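Local coordinates for protein transcriptional regulator (Mesorhizobium loti, PDB 3BHQ) that probably binds DNA and regulates transcription as a two-subunit, all-helical member of the TetR family, at residues Ile18-Ala23 / Glu36-Lys41; Asp55-Phe60 / Met122-Arg127; Val71-Glu76 / Phe134-Ala139; Gly91-Ala96 / Ala197-Phe202. All coordinates share one frame; numbering follows the deposited sequence.

Contact 1 of 4, residues Ile18-Ala23 / Glu36-Lys41; sequences IQAATA and EEIATK. With EDO (1,2-ethanediol), chain E.
Ala20 and Ala21 on helix 18-23 face Ile38 and Lys41 on helix 36-41, the two short axes coming within 8.5 Å at an angle of 123° between their N-to-C directions. The backbones are close because small residues line one side: Ala21 CA and Ile38 CA are 5.6 Å apart. Ile38 packs both its CG2 branch and its terminal CD1 on Ala21. CG2, anti to the backbone N, lies 3.8 Å from Ala21 CB, and CD1 comes up beside the same methyl. Ala20 CB meets two parts of the partner helix, 3.9 Å from the carbonyl oxygen Ile38 O and equally near Lys41 CG. Helix 36-41 belongs to the predicted helix-turn-helix, and this packing sets it against helix 9-28 in the compact helical DNA-binding domain characteristic of TetR regulators. Ala24, Phe25 and Leu59 also pack on Ile38, and an alanine in its place would probably open a gap between the helices, with the Ala21 methyl losing its CG2 and CD1 neighbours. Lys41 closes the solvent-facing flank with its aliphatic chain. The chain runs extended across Ala20, where CE is 3.5 Å from Ala20 O, and CE also meets Ala23 CB at 3.5 Å. A bend at the last torsion (chi4 65°) then takes NZ out of this line to donate to O1 of a 1,2-ethanediol molecule, with Lys41 NZ and O1 2.8 Å apart. The diol, probably from the crystallisation liquor, is also hydrogen-bonded to Lys28 NZ, linking two lysine amines.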
loop_
_atom_site.group_PDB
_atom_site.type_symbol
_atom_site.label_atom_id
_atom_site.label_comp_id
_atom_site.label_asym_id
_atom_site.label_seq_id
_atom_site.Cartn_x
_atom_site.Cartn_y
_atom_site.Cartn_z
ATOM N N ILE A 18 0.479 26.304 -5.565
ATOM C CA ILE A 18 0.594 24.880 -5.208
ATOM C C ILE A 18 -0.707 24.362 -4.561
ATOM O O ILE A 18 -1.179 23.267 -4.873
ATOM C CB ILE A 18 1.831 24.611 -4.319
ATOM C CG1 ILE A 18 3.111 24.832 -5.127
ATOM C CG2 ILE A 18 1.805 23.171 -3.783
ATOM C CD1 ILE A 18 4.362 25.010 -4.286
ATOM N N GLN A 19 -1.309 25.180 -3.710
ATOM C CA GLN A 19 -2.601 24.818 -3.082
ATOM C C GLN A 19 -3.685 24.592 -4.162
ATOM O O GLN A 19 -4.441 23.598 -4.145
ATOM C CB GLN A 19 -2.978 25.917 -2.089
ATOM C CG GLN A 19 -4.215 25.685 -1.259
ATOM C CD GLN A 19 -4.557 26.887 -0.355
ATOM O OE1 GLN A 19 -3.723 27.779 -0.092
ATOM N NE2 GLN A 19 -5.798 26.908 0.119
ATOM N N ALA A 20 -3.788 25.543 -5.108
ATOM C CA ALA A 20 -4.717 25.424 -6.213
ATOM C C ALA A 20 -4.444 24.225 -7.098
ATOM O O ALA A 20 -5.347 23.508 -7.503
ATOM C CB ALA A 20 -4.704 26.725 -7.065
ATOM N N ALA A 21 -3.163 23.975 -7.379
ATOM C CA ALA A 21 -2.768 22.853 -8.219
ATOM C C ALA A 21 -3.116 21.529 -7.553
ATOM O O ALA A 21 -3.547 20.618 -8.210
ATOM C CB ALA A 21 -1.268 22.926 -8.557
ATOM N N THR A 22 -2.890 21.474 -6.252
ATOM C CA THR A 22 -3.181 20.247 -5.462
ATOM C C THR A 22 -4.654 19.883 -5.543
ATOM O O THR A 22 -5.015 18.752 -5.892
ATOM C CB THR A 22 -2.791 20.402 -3.991
ATOM O OG1 THR A 22 -1.397 20.749 -3.850
ATOM C CG2 THR A 22 -3.044 19.081 -3.220
ATOM N N ALA A 23 -5.506 20.886 -5.336
ATOM C CA ALA A 23 -6.964 20.668 -5.438
ATOM C C ALA A 23 -7.388 20.286 -6.862
ATOM O O ALA A 23 -8.229 19.405 -7.067
ATOM C CB ALA A 23 -7.719 21.923 -4.965
ATOM N N GLU A 36 -3.281 26.998 -17.171
ATOM C CA GLU A 36 -4.183 28.138 -17.286
ATOM C C GLU A 36 -5.312 28.063 -16.252
ATOM O O GLU A 36 -5.606 29.050 -15.565
ATOM C CB GLU A 36 -4.730 28.256 -18.732
ATOM C CG GLU A 36 -3.643 28.571 -19.825
ATOM C CD GLU A 36 -2.687 27.404 -20.214
ATOM O OE1 GLU A 36 -2.953 26.216 -19.879
ATOM O OE2 GLU A 36 -1.647 27.691 -20.856
ATOM N N GLU A 37 -5.918 26.886 -16.096
ATOM C CA GLU A 37 -6.975 26.689 -15.100
ATOM C C GLU A 37 -6.462 26.827 -13.656
ATOM O O GLU A 37 -7.140 27.385 -12.789
ATOM C CB GLU A 37 -7.671 25.333 -15.313
ATOM C CG GLU A 37 -8.482 25.318 -16.623
ATOM C CD GLU A 37 -8.872 23.928 -17.076
ATOM O OE1 GLU A 37 -7.967 23.158 -17.447
ATOM O OE2 GLU A 37 -10.082 23.629 -17.118
ATOM N N ILE A 38 -5.259 26.297 -13.398
ATOM C CA ILE A 38 -4.628 26.416 -12.085
ATOM C C ILE A 38 -4.325 27.883 -11.759
ATOM O O ILE A 38 -4.586 28.344 -10.636
ATOM C CB ILE A 38 -3.357 25.527 -11.978
ATOM C CG1 ILE A 38 -3.788 24.044 -11.965
ATOM C CG2 ILE A 38 -2.567 25.835 -10.688
ATOM C CD1 ILE A 38 -2.678 23.064 -12.267
ATOM N N ALA A 39 -3.812 28.615 -12.756
ATOM C CA ALA A 39 -3.531 30.046 -12.594
ATOM C C ALA A 39 -4.795 30.772 -12.158
ATOM O O ALA A 39 -4.792 31.528 -11.176
ATOM C CB ALA A 39 -2.968 30.679 -13.902
ATOM N N THR A 40 -5.892 30.522 -12.867
ATOM C CA THR A 40 -7.173 31.154 -12.547
ATOM C C THR A 40 -7.641 30.814 -11.129
ATOM O O THR A 40 -7.998 31.704 -10.364
ATOM C CB THR A 40 -8.233 30.769 -13.582
ATOM O OG1 THR A 40 -7.792 31.207 -14.868
ATOM C CG2 THR A 40 -9.578 31.399 -13.251
ATOM N N LYS A 41 -7.588 29.528 -10.783
ATOM C CA LYS A 41 -7.990 29.055 -9.460
ATOM C C LYS A 41 -7.152 29.684 -8.342
ATOM O O LYS A 41 -7.668 29.979 -7.264
ATOM C CB LYS A 41 -7.922 27.528 -9.430
ATOM C CG LYS A 41 -8.395 26.860 -8.169
ATOM C CD LYS A 41 -8.202 25.346 -8.296
ATOM C CE LYS A 41 -8.573 24.638 -7.011
ATOM N NZ LYS A 41 -10.050 24.802 -6.752
HETATM C C1 EDO E . -10.888 21.726 -8.295
HETATM O O1 EDO E . -11.440 22.430 -7.175
HETATM C C2 EDO E . -10.246 22.694 -9.277
HETATM O O2 EDO E . -10.370 22.247 -10.629
#

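Contact 2 of 4, residues Asp55-Phe60 / Met122-Arg127; sequences DKETLF and MPQLGR
Phe60 and Leu125 cross at about a right angle, with the leucine methyl CD1 set over one face of the ring. The CH-pi contact is offset toward the rim, CD1 lying nearest Phe60 CD2 at 3.5 Å, while the other leucine methyl, Leu125 CD2, lies against the backbone carbonyl of Phe60. Met122, a selenomethionine, also crosses the phenylalanine side chain at about a right angle, its CE approaching Phe60 CD2 obliquely at 3.9 Å. Glu57 and Met122 instead slide past each other in opposite directions, so that Glu57 CG lies 3.8 Å from Met122 SE and Glu57 OE2 lies 3.5 Å from Met122 CG. The contact joins the start of helix 56-83 to the start of helix 123-150, consistent with the junction between the DNA-binding and C-terminal regulatory domains of TetR-type regulators. Phe25 stacks on Phe60, and Leu111 and Leu114 pack against it, drawing further helices into the junction. At the more polar flank Gln124 crosses Glu57 at about a right angle, its amide plane turned 45° from the carboxylate. With CG between the backbone N and carbonyl carbon (chi1 72°) and a second bend at chi2, the glutamine chain is folded so that NE2 meets Glu57. Gln124 NE2 donates to Glu57 OE2 over 2.9 Å at 152°, reaching the oxygen on its anti side and somewhat out of the carboxylate plane. The same NE2 donates to a water, which in turn donates to the backbone oxygen Glu57 O.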
loop_
_atom_site.group_PDB
_atom_site.type_symbol
_atom_site.label_atom_id
_atom_site.label_comp_id
_atom_site.label_asym_id
_atom_site.label_seq_id
_atom_site.Cartn_x
_atom_site.Cartn_y
_atom_site.Cartn_z
ATOM N N ASP A 55 6.019 23.917 -16.248
ATOM C CA ASP A 55 5.012 23.090 -16.898
ATOM C C ASP A 55 4.206 22.315 -15.888
ATOM O O ASP A 55 4.520 22.320 -14.701
ATOM C CB ASP A 55 5.640 22.214 -18.015
ATOM C CG ASP A 55 6.687 21.241 -17.527
ATOM O OD1 ASP A 55 6.684 20.809 -16.343
ATOM O OD2 ASP A 55 7.517 20.855 -18.393
ATOM N N LYS A 56 3.149 21.658 -16.371
ATOM C CA LYS A 56 2.222 20.958 -15.525
ATOM C C LYS A 56 2.900 19.789 -14.790
ATOM O O LYS A 56 2.600 19.522 -13.612
ATOM C CB LYS A 56 1.018 20.512 -16.360
ATOM C CG LYS A 56 -0.191 20.151 -15.563
ATOM C CD LYS A 56 -1.442 19.958 -16.431
ATOM C CE LYS A 56 -1.332 18.786 -17.383
ATOM N NZ LYS A 56 -2.571 18.616 -18.198
ATOM N N GLU A 57 3.857 19.136 -15.455
ATOM C CA GLU A 57 4.587 18.014 -14.844
ATOM C C GLU A 57 5.436 18.480 -13.649
ATOM O O GLU A 57 5.461 17.829 -12.601
ATOM C CB GLU A 57 5.483 17.320 -15.890
ATOM C CG GLU A 57 6.346 16.183 -15.369
ATOM C CD GLU A 57 7.000 15.367 -16.479
ATOM O OE1 GLU A 57 7.212 15.913 -17.601
ATOM O OE2 GLU A 57 7.330 14.207 -16.205
ATOM N N THR A 58 6.167 19.561 -13.853
ATOM C CA THR A 58 6.980 20.192 -12.812
ATOM C C THR A 58 6.133 20.632 -11.629
ATOM O O THR A 58 6.484 20.374 -10.461
ATOM C CB THR A 58 7.820 21.341 -13.408
ATOM O OG1 THR A 58 8.625 20.846 -14.491
ATOM C CG2 THR A 58 8.717 21.991 -12.334
ATOM N N LEU A 59 4.994 21.267 -11.920
ATOM C CA LEU A 59 4.093 21.718 -10.881
ATOM C C LEU A 59 3.541 20.531 -10.055
ATOM O O LEU A 59 3.460 20.622 -8.837
ATOM C CB LEU A 59 2.965 22.540 -11.505
ATOM C CG LEU A 59 1.895 23.122 -10.569
ATOM C CD1 LEU A 59 2.435 23.807 -9.310
ATOM C CD2 LEU A 59 0.952 24.102 -11.316
ATOM N N PHE A 60 3.226 19.420 -10.717
ATOM C CA PHE A 60 2.742 18.205 -10.014
ATOM C C PHE A 60 3.841 17.713 -9.037
ATOM O O PHE A 60 3.559 17.306 -7.905
ATOM C CB PHE A 60 2.372 17.115 -11.025
ATOM C CG PHE A 60 1.384 16.053 -10.544
ATOM C CD1 PHE A 60 0.974 15.915 -9.210
ATOM C CD2 PHE A 60 0.909 15.121 -11.473
ATOM C CE1 PHE A 60 0.056 14.911 -8.852
ATOM C CE2 PHE A 60 0.009 14.108 -11.100
ATOM C CZ PHE A 60 -0.414 14.025 -9.817
HETATM N N MSE A 122 5.058 9.297 -14.996
HETATM C CA MSE A 122 5.863 10.323 -14.284
HETATM C C MSE A 122 6.422 9.647 -13.023
HETATM O O MSE A 122 5.953 9.906 -11.905
HETATM C CB MSE A 122 5.009 11.542 -13.946
HETATM C CG MSE A 122 4.591 12.371 -15.148
HETATM SE SE MSE A 122 3.421 13.860 -14.787
HETATM C CE MSE A 122 1.805 12.843 -14.504
ATOM N N PRO A 123 7.425 8.768 -13.194
ATOM C CA PRO A 123 7.977 7.973 -12.087
ATOM C C PRO A 123 8.541 8.831 -10.973
ATOM O O PRO A 123 8.570 8.387 -9.835
ATOM C CB PRO A 123 9.066 7.117 -12.751
ATOM C CG PRO A 123 9.318 7.711 -14.044
ATOM C CD PRO A 123 8.153 8.529 -14.451
ATOM N N GLN A 124 8.970 10.052 -11.307
ATOM C CA GLN A 124 9.544 10.952 -10.298
ATOM C C GLN A 124 8.597 11.335 -9.158
ATOM O O GLN A 124 9.063 11.667 -8.068
ATOM C CB GLN A 124 10.165 12.188 -10.934
ATOM C CG GLN A 124 9.227 13.217 -11.495
ATOM C CD GLN A 124 8.617 12.909 -12.829
ATOM O OE1 GLN A 124 8.782 11.829 -13.403
ATOM N NE2 GLN A 124 7.897 13.923 -13.362
ATOM N N LEU A 125 7.298 11.310 -9.416
ATOM C CA LEU A 125 6.305 11.690 -8.403
ATOM C C LEU A 125 6.347 10.673 -7.257
ATOM O O LEU A 125 6.459 11.060 -6.084
ATOM C CB LEU A 125 4.884 11.777 -8.987
ATOM C CG LEU A 125 4.690 12.757 -10.187
ATOM C CD1 LEU A 125 3.254 12.669 -10.720
ATOM C CD2 LEU A 125 5.105 14.167 -9.809
ATOM N N GLY A 126 6.252 9.394 -7.611
ATOM C CA GLY A 126 6.327 8.333 -6.615
ATOM C C GLY A 126 7.675 8.247 -5.930
ATOM O O GLY A 126 7.752 7.965 -4.710
ATOM N N ARG A 127 8.763 8.507 -6.666
ATOM C CA ARG A 127 10.069 8.536 -6.027
ATOM C C ARG A 127 10.143 9.651 -4.974
ATOM O O ARG A 127 10.638 9.434 -3.872
ATOM C CB ARG A 127 11.169 8.682 -7.059
ATOM C CG ARG A 127 11.367 7.465 -7.906
ATOM C CD ARG A 127 12.763 7.540 -8.613
ATOM N NE ARG A 127 12.948 8.753 -9.426
ATOM C CZ ARG A 127 12.722 8.881 -10.744
ATOM N NH1 ARG A 127 12.279 7.865 -11.502
ATOM N NH2 ARG A 127 12.963 10.053 -11.322
HETATM O O HOH W 1 7.625 16.300 -11.803
#

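Contact 3 of 4, residues Val71-Glu76 / Phe134-Ala139; sequences VNDIIE and FERMLA
Arg136 lays its guanidinium over the Asn72 side chain, with Asn72 CB beneath the centre of the flat group, 3.4 Å from CZ. Amide and guanidinium planes are only 16° apart, but it is CB that lies over the guanidinium, while the amide carbon CG sits beside Arg136 CD and NE. With CG anti to the backbone N (chi1 -169°) and the chain extended to NE, the arginine spans Asn72 and its NH2 arrives at two carboxylates. There it enters a salt-bridge network: a weak hydrogen bond of 3.4 Å to Glu76 OE2, and a long pairing of 3.6 Å with Asp73 OD1. Two waters reinforce it, one between Asp73 OD1 and Arg136 NH1, the other between Glu76 OE2 and Arg136 NE. Helices 56-83 and 123-150 run almost parallel here, within the helical body of the TetR fold. On the buried side, Asn72 ND2 donates to Ala68 O and Gly133 O, tying the amide to both helices. Asn72 OD1 lies 3.0 Å from Met137 N, at too poor an angle for a hydrogen bond, and also packs on Met137 CB. Ile75 CG1 meets that same CB at 4.2 Å. On the side of helix 134-139 turned away from helix 71-76, Phe134 meets Trp172 and Leu138 packs on Ile173, both of the second subunit.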
loop_
_atom_site.group_PDB
_atom_site.type_symbol
_atom_site.label_atom_id
_atom_site.label_comp_id
_atom_site.label_asym_id
_atom_site.label_seq_id
_atom_site.Cartn_x
_atom_site.Cartn_y
_atom_site.Cartn_z
ATOM N N VAL A 71 2.693 16.853 5.728
ATOM C CA VAL A 71 2.444 15.627 6.501
ATOM C C VAL A 71 3.559 15.371 7.492
ATOM O O VAL A 71 3.301 15.108 8.666
ATOM C CB VAL A 71 2.202 14.413 5.559
ATOM C CG1 VAL A 71 2.086 13.116 6.359
ATOM C CG2 VAL A 71 0.920 14.651 4.759
ATOM N N ASN A 72 4.804 15.492 7.041
ATOM C CA ASN A 72 5.929 15.286 7.932
ATOM C C ASN A 72 6.041 16.289 9.068
ATOM O O ASN A 72 6.493 15.909 10.140
ATOM C CB ASN A 72 7.219 15.075 7.172
ATOM C CG ASN A 72 7.355 13.657 6.713
ATOM O OD1 ASN A 72 7.783 12.802 7.506
ATOM N ND2 ASN A 72 6.957 13.368 5.459
ATOM N N ASP A 73 5.617 17.536 8.849
ATOM C CA ASP A 73 5.602 18.540 9.941
ATOM C C ASP A 73 4.645 18.082 11.031
ATOM O O ASP A 73 4.970 18.187 12.225
ATOM C CB ASP A 73 5.225 19.945 9.451
ATOM C CG ASP A 73 6.299 20.587 8.583
ATOM O OD1 ASP A 73 7.435 20.087 8.545
ATOM O OD2 ASP A 73 5.989 21.604 7.933
ATOM N N ILE A 74 3.496 17.534 10.621
ATOM C CA ILE A 74 2.509 17.003 11.575
ATOM C C ILE A 74 3.065 15.797 12.320
ATOM O O ILE A 74 2.964 15.734 13.551
ATOM C CB ILE A 74 1.122 16.654 10.926
ATOM C CG1 ILE A 74 0.494 17.890 10.285
ATOM C CG2 ILE A 74 0.170 16.102 12.009
ATOM C CD1 ILE A 74 -0.779 17.627 9.507
ATOM N N ILE A 75 3.685 14.865 11.597
ATOM C CA ILE A 75 4.291 13.671 12.219
ATOM C C ILE A 75 5.380 14.075 13.226
ATOM O O ILE A 75 5.448 13.503 14.326
ATOM C CB ILE A 75 4.845 12.644 11.178
ATOM C CG1 ILE A 75 3.746 12.147 10.214
ATOM C CG2 ILE A 75 5.505 11.471 11.876
ATOM C CD1 ILE A 75 2.468 11.724 10.826
ATOM N N GLU A 76 6.215 15.053 12.873
ATOM C CA GLU A 76 7.232 15.549 13.822
ATOM C C GLU A 76 6.631 16.082 15.137
ATOM O O GLU A 76 7.198 15.843 16.211
ATOM C CB GLU A 76 8.132 16.627 13.202
ATOM C CG GLU A 76 9.154 16.075 12.206
ATOM C CD GLU A 76 10.113 17.131 11.643
ATOM O OE1 GLU A 76 9.859 18.352 11.788
ATOM O OE2 GLU A 76 11.136 16.718 11.048
ATOM N N PHE A 134 7.166 9.055 2.726
ATOM C CA PHE A 134 7.207 7.774 3.427
ATOM C C PHE A 134 8.479 7.554 4.269
ATOM O O PHE A 134 8.397 7.302 5.491
ATOM C CB PHE A 134 7.067 6.651 2.383
ATOM C CG PHE A 134 7.039 5.247 2.953
ATOM C CD1 PHE A 134 5.817 4.604 3.161
ATOM C CD2 PHE A 134 8.204 4.559 3.187
ATOM C CE1 PHE A 134 5.806 3.298 3.650
ATOM C CE2 PHE A 134 8.168 3.249 3.685
ATOM C CZ PHE A 134 6.965 2.646 3.896
ATOM N N GLU A 135 9.648 7.654 3.633
ATOM C CA GLU A 135 10.920 7.411 4.343
ATOM C C GLU A 135 11.151 8.423 5.457
ATOM O O GLU A 135 11.593 8.052 6.540
ATOM C CB GLU A 135 12.107 7.344 3.406
ATOM C CG GLU A 135 12.123 6.113 2.576
ATOM C CD GLU A 135 13.411 5.938 1.827
ATOM O OE1 GLU A 135 13.838 6.877 1.150
ATOM O OE2 GLU A 135 13.994 4.830 1.909
ATOM N N ARG A 136 10.803 9.686 5.191
ATOM C CA ARG A 136 10.973 10.737 6.188
ATOM C C ARG A 136 10.135 10.504 7.447
ATOM O O ARG A 136 10.657 10.704 8.547
ATOM C CB ARG A 136 10.697 12.101 5.581
ATOM C CG ARG A 136 11.109 13.222 6.491
ATOM C CD ARG A 136 10.752 14.595 5.944
ATOM N NE ARG A 136 10.551 15.549 7.055
ATOM C CZ ARG A 136 10.139 16.813 6.918
ATOM N NH1 ARG A 136 9.863 17.308 5.716
ATOM N NH2 ARG A 136 9.974 17.572 8.011
HETATM N N MSE A 137 8.903 9.999 7.317
HETATM C CA MSE A 137 8.065 9.784 8.504
HETATM C C MSE A 137 8.552 8.554 9.303
HETATM O O MSE A 137 8.488 8.556 10.534
HETATM C CB MSE A 137 6.562 9.844 8.184
HETATM C CG MSE A 137 5.848 8.656 7.632
HETATM SE SE MSE A 137 4.020 9.271 7.098
HETATM C CE MSE A 137 4.337 9.746 5.268
ATOM N N LEU A 138 9.067 7.531 8.614
ATOM C CA LEU A 138 9.669 6.378 9.327
ATOM C C LEU A 138 10.955 6.841 10.022
ATOM O O LEU A 138 11.198 6.460 11.178
ATOM C CB LEU A 138 9.973 5.210 8.386
ATOM C CG LEU A 138 8.748 4.413 7.923
ATOM C CD1 LEU A 138 9.247 3.214 7.115
ATOM C CD2 LEU A 138 7.850 3.948 9.072
ATOM N N ALA A 139 11.757 7.673 9.347
ATOM C CA ALA A 139 13.020 8.184 9.924
ATOM C C ALA A 139 12.754 9.038 11.183
ATOM O O ALA A 139 13.511 8.944 12.158
ATOM C CB ALA A 139 13.832 8.960 8.893
HETATM O O HOH W 2 8.880 20.117 6.318
HETATM O O HOH W 3 12.548 15.003 9.055
#

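Contact 4 of 4, residues Gly91-Ala96 / Ala197-Phe202; sequences GLQQLA and ASVEAF
This is plain apolar packing between two helices of the C-terminal domain, 88-103 and 188-206, at a largely buried face. The axes of the two short segments approach to 9.3 Å, with 133° between their N-to-C directions. Gln93 CA stands 6.2 Å from Val199 CA. Val199 is the residue pushed into the partner helix. One of its methyls, CG1, is anti to the backbone N (chi1 168°) and meets Leu92 CB at 3.6 Å. The other, CG2, sits 3.6 Å from Leu92 O and 3.8 Å from Ala96 CB, packing on backbone and side chain one turn apart. An alanine here would probably open a gap beside Leu92 and Ala96, leaving Leu92 CB and Ala96 CB without the valine methyls they now rest on. A turn further along, Phe202 crosses Leu92 at about a right angle. Leu92 CD1 comes obliquely to the ring, 4.0 Å from Phe202 CD2 and about as near to CE2. Around this pair, Leu82 and Leu203 pack on Leu92, and the Phe202 ring also meets Phe145, Tyr206 and Leu166. Ala96 additionally rests on Leu170 of helix 159-181, and Ala201 touches His165 of the second subunit. Such apolar helix-helix packing, with no hydrogen bond between the segments, is consistent with the all-helical C-terminal domain of TetR-family regulators.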
loop_
_atom_site.group_PDB
_atom_site.type_symbol
_atom_site.label_atom_id
_atom_site.label_comp_id
_atom_site.label_asym_id
_atom_site.label_seq_id
_atom_site.Cartn_x
_atom_site.Cartn_y
_atom_site.Cartn_z
ATOM N N GLY A 91 1.001 6.803 25.600
ATOM C CA GLY A 91 1.717 7.680 24.698
ATOM C C GLY A 91 1.690 7.155 23.273
ATOM O O GLY A 91 1.394 7.903 22.347
ATOM N N LEU A 92 1.959 5.864 23.123
ATOM C CA LEU A 92 1.904 5.221 21.792
ATOM C C LEU A 92 0.495 5.184 21.221
ATOM O O LEU A 92 0.334 5.311 20.000
ATOM C CB LEU A 92 2.527 3.822 21.811
ATOM C CG LEU A 92 4.058 3.808 21.817
ATOM C CD1 LEU A 92 4.623 2.479 22.327
ATOM C CD2 LEU A 92 4.600 4.194 20.441
ATOM N N GLN A 93 -0.504 4.959 22.073
ATOM C CA GLN A 93 -1.909 5.010 21.659
ATOM C C GLN A 93 -2.236 6.387 21.090
ATOM O O GLN A 93 -2.844 6.494 20.023
ATOM C CB GLN A 93 -2.871 4.714 22.785
ATOM C CG GLN A 93 -2.956 3.275 23.210
ATOM C CD GLN A 93 -3.794 3.061 24.456
ATOM O OE1 GLN A 93 -4.265 4.020 25.083
ATOM N NE2 GLN A 93 -3.955 1.809 24.852
ATOM N N GLN A 94 -1.815 7.455 21.793
ATOM C CA GLN A 94 -2.075 8.810 21.286
ATOM C C GLN A 94 -1.390 9.053 19.958
ATOM O O GLN A 94 -1.997 9.625 19.053
ATOM C CB GLN A 94 -1.748 9.894 22.351
ATOM C CG GLN A 94 -2.656 9.828 23.565
ATOM C CD GLN A 94 -4.130 9.986 23.188
ATOM O OE1 GLN A 94 -4.501 10.959 22.538
ATOM N NE2 GLN A 94 -4.943 9.019 23.560
ATOM N N LEU A 95 -0.152 8.596 19.807
ATOM C CA LEU A 95 0.560 8.726 18.522
ATOM C C LEU A 95 -0.156 7.945 17.419
ATOM O O LEU A 95 -0.397 8.495 16.330
ATOM C CB LEU A 95 2.014 8.223 18.628
ATOM C CG LEU A 95 2.871 8.164 17.361
ATOM C CD1 LEU A 95 2.929 9.577 16.760
ATOM C CD2 LEU A 95 4.258 7.629 17.623
ATOM N N ALA A 96 -0.478 6.689 17.711
ATOM C CA ALA A 96 -1.150 5.804 16.718
ATOM C C ALA A 96 -2.471 6.372 16.243
ATOM O O ALA A 96 -2.777 6.356 15.042
ATOM C CB ALA A 96 -1.371 4.426 17.278
ATOM N N ALA A 197 -5.069 -1.824 19.592
ATOM C CA ALA A 197 -4.683 -3.198 19.333
ATOM C C ALA A 197 -3.287 -3.277 18.657
ATOM O O ALA A 197 -2.483 -4.134 19.004
ATOM C CB ALA A 197 -5.755 -3.884 18.452
ATOM N N SER A 198 -3.000 -2.350 17.738
ATOM C CA SER A 198 -1.692 -2.281 17.061
ATOM C C SER A 198 -0.569 -1.965 18.084
ATOM O O SER A 198 0.513 -2.533 18.052
ATOM C CB SER A 198 -1.674 -1.236 15.945
ATOM O OG SER A 198 -2.753 -1.420 15.035
ATOM N N VAL A 199 -0.843 -1.007 18.971
ATOM C CA VAL A 199 0.099 -0.626 20.035
ATOM C C VAL A 199 0.337 -1.761 21.025
ATOM O O VAL A 199 1.471 -1.992 21.445
ATOM C CB VAL A 199 -0.362 0.663 20.735
ATOM C CG1 VAL A 199 0.439 0.940 22.048
ATOM C CG2 VAL A 199 -0.273 1.811 19.780
ATOM N N GLU A 200 -0.709 -2.494 21.400
ATOM C CA GLU A 200 -0.542 -3.659 22.273
ATOM C C GLU A 200 0.404 -4.681 21.673
ATOM O O GLU A 200 1.289 -5.186 22.350
ATOM C CB GLU A 200 -1.885 -4.309 22.586
ATOM C CG GLU A 200 -1.821 -5.484 23.543
ATOM C CD GLU A 200 -3.204 -6.024 23.852
ATOM O OE1 GLU A 200 -3.944 -5.344 24.593
ATOM O OE2 GLU A 200 -3.542 -7.128 23.361
ATOM N N ALA A 201 0.220 -4.975 20.384
ATOM C CA ALA A 201 1.098 -5.917 19.710
ATOM C C ALA A 201 2.527 -5.376 19.621
ATOM O O ALA A 201 3.508 -6.078 19.844
ATOM C CB ALA A 201 0.551 -6.229 18.311
ATOM N N PHE A 202 2.653 -4.097 19.267
ATOM C CA PHE A 202 3.948 -3.423 19.208
ATOM C C PHE A 202 4.713 -3.520 20.530
ATOM O O PHE A 202 5.904 -3.844 20.520
ATOM C CB PHE A 202 3.782 -1.954 18.805
ATOM C CG PHE A 202 5.081 -1.191 18.745
ATOM C CD1 PHE A 202 5.817 -1.145 17.573
ATOM C CD2 PHE A 202 5.556 -0.507 19.868
ATOM C CE1 PHE A 202 6.992 -0.419 17.530
ATOM C CE2 PHE A 202 6.752 0.197 19.829
ATOM C CZ PHE A 202 7.462 0.230 18.657
#

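In the fold
Contacts 1 and 4 lie on opposite sides of the chain's centre, about 38 Å apart between centres, and each is chiefly apolar packing within one domain, DNA-binding or C-terminal. Contacts 2 and 3 both join helices 56-83 and 123-150, first where they start and then farther along, with centres about 20 Å apart. They add polar chemistry to apolar packing: an amide-carboxylate bond in contact 2, a partly solvent-facing salt-bridge network in contact 3, the least buried of the four. Contacts 1 and 2 touch through Leu59, whose CD2 is 3.7 Å from Ala21 CB, making the DNA-binding core continuous with the domain junction.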